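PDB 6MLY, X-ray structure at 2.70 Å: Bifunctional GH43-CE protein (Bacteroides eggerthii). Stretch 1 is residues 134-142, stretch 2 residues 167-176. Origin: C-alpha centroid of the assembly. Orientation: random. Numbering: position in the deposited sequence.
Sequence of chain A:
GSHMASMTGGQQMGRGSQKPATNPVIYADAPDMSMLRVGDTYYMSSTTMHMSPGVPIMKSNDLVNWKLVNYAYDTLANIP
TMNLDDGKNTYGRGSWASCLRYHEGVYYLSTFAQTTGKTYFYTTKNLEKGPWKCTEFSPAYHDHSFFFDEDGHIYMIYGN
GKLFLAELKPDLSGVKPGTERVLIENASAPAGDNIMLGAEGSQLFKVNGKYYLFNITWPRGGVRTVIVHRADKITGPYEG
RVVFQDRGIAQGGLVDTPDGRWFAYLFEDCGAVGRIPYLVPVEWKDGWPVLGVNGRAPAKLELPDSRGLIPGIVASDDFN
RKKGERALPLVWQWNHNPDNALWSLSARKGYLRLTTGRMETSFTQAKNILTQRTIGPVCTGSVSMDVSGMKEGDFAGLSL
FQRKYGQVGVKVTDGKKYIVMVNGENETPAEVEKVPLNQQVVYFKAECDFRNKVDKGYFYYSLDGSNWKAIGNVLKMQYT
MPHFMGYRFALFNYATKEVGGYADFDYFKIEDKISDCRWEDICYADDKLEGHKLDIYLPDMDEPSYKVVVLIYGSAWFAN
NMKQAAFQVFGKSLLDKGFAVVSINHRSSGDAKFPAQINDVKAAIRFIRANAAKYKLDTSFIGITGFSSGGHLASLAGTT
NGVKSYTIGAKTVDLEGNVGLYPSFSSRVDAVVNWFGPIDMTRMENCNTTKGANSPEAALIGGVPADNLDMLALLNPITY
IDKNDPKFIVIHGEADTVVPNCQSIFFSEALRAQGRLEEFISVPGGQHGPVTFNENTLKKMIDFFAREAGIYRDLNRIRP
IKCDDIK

Stretch 1 134-142: CTEFSPAYH
Stretch 2 (167-176) ELKPDLSGVK

The most unusual feature of this contact is a backbone carbon standing over the face of an aromatic ring: Gly-174 CA sits 3.5 Å from the centroid of the Phe-137 ring, only 15° off the ring normal, which is the geometry of a CH-pi interaction over the face. Gly-174 is almost fully extended (phi/psi -179/-167), and its CA stands over the ring face, where a C-H group can meet the pi cloud. An ideal CB at this position would point sideways, 4.3 Å from Phe-137 CG, and the site has room for one.

Stretch 1 enters as a strand, residues 134-137, with extended torsions running from -122/148 at Cys-134 to -170/169 at Phe-137. The alternation expected of a strand is plain: the CA-to-CB bonds of Thr-135 and Phe-137 point toward stretch 2, those of Cys-134 and Glu-136 away from it. After the strand, the chain continues as loop through a cis peptide bond before Pro-139 (-78/-163) to Tyr-141 (-91/120).

Stretch 2 forms a tight reversal. Pro-170 (-68/-50) and Asp-171 (-84/10) lead into Leu-172, whose positive phi (62/31) turns the chain, and Ser-173 follows at -92/-8. Two backbone hydrogen bonds tie the limbs together: Lys-169 N to Gly-174 O at 3.1 Å and Lys-176 N to Glu-167 O at 3.1 Å. Within the turn, Ser-173 (chi1 56°, p) donates from OG to Asp-171 OD1 at 2.7 Å; Asp-171 has chi1 68° (p).

The register pairs Thr-135 with Ser-173 (CA to CA 5.5 Å) and Phe-137 with Gly-174 (CA to CA 5.8 Å), so the two chains advance in the same sense here. No backbone-to-backbone hydrogen bond crosses the contact. The one hydrogen bond that does cross runs from Thr-135 OG1 to Leu-172 O and is short at 2.6 Å; chi1 of 56° (p) places the hydroxyl against this carbonyl.

Phe-137, with chi1 50° (p) and chi2 87°, is the buried centre of the apolar packing. Besides Gly-174 CA, its covered face also meets Val-175 N. Leu-172 O lies at the ring edge, near its plane, 3.6 Å from Phe-137 CE2, where the partly positive ring hydrogens suit a carbonyl oxygen. Ser-173 O approaches Phe-137 CD2 to 3.3 Å, obliquely. Farther along the ring, Phe-137 CZ touches Leu-168 CD2 at 4.0 Å; Leu-168 (chi1 -74°, m; chi2 168°, t) points sideways at its CB, but its end comes nearer. Phe-137 CE1 meets Val-175 CG2, also at 4.0 Å.

Val-175 (-98/152, chi1 -166°, t) carries the contact on to Tyr-141. Its CG2 lies 3.5 Å from Tyr-141 CZ and 3.0 Å from Tyr-141 OH, a tight, oblique approach of methyl to phenol with chi1 of the tyrosine at -63° (m) and chi2 at -98°. In total, 318 Å² is buried, summed over both sides.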

# COMPACT_ATOMS: atom_id res chain seq x y z
N CYS A 134 -32.34 9.65 -22.03
CA CYS A 134 -32.24 9.72 -20.57
C CYS A 134 -33.54 10.27 -19.97
O CYS A 134 -34.23 11.09 -20.58
CB CYS A 134 -31.06 10.59 -20.16
SG CYS A 134 -29.54 10.15 -21.04
N THR A 135 -33.86 9.80 -18.76
CA THR A 135 -34.96 10.30 -17.94
C THR A 135 -34.52 10.27 -16.48
O THR A 135 -33.57 9.55 -16.13
CB THR A 135 -36.25 9.51 -18.20
OG1 THR A 135 -36.01 8.12 -17.96
CG2 THR A 135 -36.79 9.68 -19.60
N GLU A 136 -35.19 11.05 -15.62
CA GLU A 136 -34.85 11.08 -14.19
C GLU A 136 -36.02 11.63 -13.36
O GLU A 136 -36.86 12.37 -13.87
CB GLU A 136 -33.58 11.90 -13.97
CG GLU A 136 -33.63 13.31 -14.54
CD GLU A 136 -32.29 14.03 -14.47
OE1 GLU A 136 -31.41 13.71 -15.29
OE2 GLU A 136 -32.13 14.87 -13.56
N PHE A 137 -36.04 11.25 -12.08
CA PHE A 137 -37.11 11.60 -11.16
C PHE A 137 -36.73 11.23 -9.72
O PHE A 137 -35.74 10.52 -9.49
CB PHE A 137 -38.41 10.91 -11.58
CG PHE A 137 -38.30 9.42 -11.85
CD1 PHE A 137 -38.45 8.50 -10.83
CD2 PHE A 137 -38.10 8.95 -13.14
CE1 PHE A 137 -38.37 7.14 -11.08
CE2 PHE A 137 -38.02 7.59 -13.40
CZ PHE A 137 -38.15 6.69 -12.37
N SER A 138 -37.54 11.72 -8.76
CA SER A 138 -37.33 11.51 -7.32
C SER A 138 -38.42 10.59 -6.78
O SER A 138 -39.48 10.48 -7.39
CB SER A 138 -37.32 12.83 -6.59
OG SER A 138 -36.18 13.59 -6.96
N PRO A 139 -38.17 9.93 -5.63
CA PRO A 139 -36.90 9.95 -4.92
C PRO A 139 -35.85 9.03 -5.57
O PRO A 139 -35.98 8.66 -6.74
CB PRO A 139 -37.25 9.45 -3.50
CG PRO A 139 -38.46 8.57 -3.73
CD PRO A 139 -39.20 9.24 -4.86
N ALA A 140 -34.80 8.71 -4.81
CA ALA A 140 -33.93 7.59 -5.11
C ALA A 140 -34.57 6.31 -4.54
O ALA A 140 -34.86 6.25 -3.35
CB ALA A 140 -32.56 7.84 -4.52
N TYR A 141 -34.80 5.32 -5.41
CA TYR A 141 -35.29 4.02 -4.97
C TYR A 141 -34.08 3.12 -4.68
O TYR A 141 -33.26 2.86 -5.55
CB TYR A 141 -36.27 3.45 -6.00
CG TYR A 141 -37.52 4.27 -6.21
CD1 TYR A 141 -38.71 3.94 -5.58
CD2 TYR A 141 -37.52 5.37 -7.05
CE1 TYR A 141 -39.87 4.69 -5.77
CE2 TYR A 141 -38.67 6.13 -7.26
CZ TYR A 141 -39.84 5.79 -6.61
OH TYR A 141 -40.96 6.55 -6.82
N HIS A 142 -33.99 2.66 -3.43
CA HIS A 142 -32.79 2.03 -2.89
C HIS A 142 -32.66 0.61 -3.45
O HIS A 142 -33.49 -0.25 -3.15
CB HIS A 142 -32.82 2.09 -1.35
CG HIS A 142 -31.57 1.67 -0.67
ND1 HIS A 142 -30.47 2.50 -0.55
CD2 HIS A 142 -31.24 0.52 -0.03
CE1 HIS A 142 -29.52 1.87 0.12
NE2 HIS A 142 -29.97 0.66 0.45
N GLU A 167 -45.23 0.20 -9.87
CA GLU A 167 -45.28 0.13 -11.33
C GLU A 167 -44.77 1.45 -11.93
O GLU A 167 -45.29 2.52 -11.63
CB GLU A 167 -46.70 -0.16 -11.81
CG GLU A 167 -46.87 -0.05 -13.32
CD GLU A 167 -48.12 -0.68 -13.91
OE1 GLU A 167 -48.82 -1.41 -13.17
OE2 GLU A 167 -48.39 -0.45 -15.11
N LEU A 168 -43.77 1.34 -12.82
CA LEU A 168 -43.21 2.48 -13.54
C LEU A 168 -44.16 2.89 -14.68
O LEU A 168 -44.93 2.08 -15.17
CB LEU A 168 -41.83 2.10 -14.09
CG LEU A 168 -40.70 2.03 -13.06
CD1 LEU A 168 -39.45 1.38 -13.63
CD2 LEU A 168 -40.37 3.42 -12.53
N LYS A 169 -44.08 4.17 -15.07
CA LYS A 169 -44.78 4.70 -16.25
C LYS A 169 -44.15 4.10 -17.51
O LYS A 169 -43.07 3.51 -17.44
CB LYS A 169 -44.72 6.23 -16.25
N PRO A 170 -44.80 4.20 -18.69
CA PRO A 170 -44.25 3.63 -19.93
C PRO A 170 -42.97 4.32 -20.44
O PRO A 170 -41.98 3.64 -20.70
CB PRO A 170 -45.39 3.78 -20.95
CG PRO A 170 -46.24 4.91 -20.41
CD PRO A 170 -46.11 4.83 -18.91
N ASP A 171 -42.99 5.65 -20.54
CA ASP A 171 -41.89 6.42 -21.14
C ASP A 171 -40.77 6.68 -20.11
O ASP A 171 -39.84 7.47 -20.37
CB ASP A 171 -42.42 7.69 -21.83
CG ASP A 171 -43.01 8.83 -20.85
OD1 ASP A 171 -43.11 8.58 -19.62
OD2 ASP A 171 -43.35 9.98 -21.33
N LEU A 172 -40.88 6.03 -18.94
CA LEU A 172 -39.82 5.95 -17.91
C LEU A 172 -39.47 7.34 -17.37
O LEU A 172 -38.32 7.58 -16.95
CB LEU A 172 -38.59 5.26 -18.51
CG LEU A 172 -38.78 3.81 -18.96
CD1 LEU A 172 -37.52 3.28 -19.63
CD2 LEU A 172 -39.17 2.92 -17.79
N SER A 173 -40.45 8.25 -17.33
CA SER A 173 -40.27 9.60 -16.81
C SER A 173 -40.63 9.66 -15.32
O SER A 173 -40.40 10.67 -14.68
CB SER A 173 -41.08 10.60 -17.61
OG SER A 173 -42.45 10.25 -17.63
N GLY A 174 -41.20 8.56 -14.80
CA GLY A 174 -41.51 8.46 -13.38
C GLY A 174 -42.14 7.12 -13.01
O GLY A 174 -42.09 6.16 -13.79
N VAL A 175 -42.69 7.07 -11.79
CA VAL A 175 -43.55 6.00 -11.31
C VAL A 175 -45.00 6.48 -11.46
O VAL A 175 -45.24 7.69 -11.39
CB VAL A 175 -43.22 5.64 -9.85
CG1 VAL A 175 -43.86 4.33 -9.42
CG2 VAL A 175 -41.72 5.61 -9.60
N LYS A 176 -45.94 5.54 -11.65
CA LYS A 176 -47.36 5.80 -11.99
C LYS A 176 -47.99 6.84 -11.04
O LYS A 176 -48.83 6.20 -9.78
CB LYS A 176 -48.15 4.49 -11.92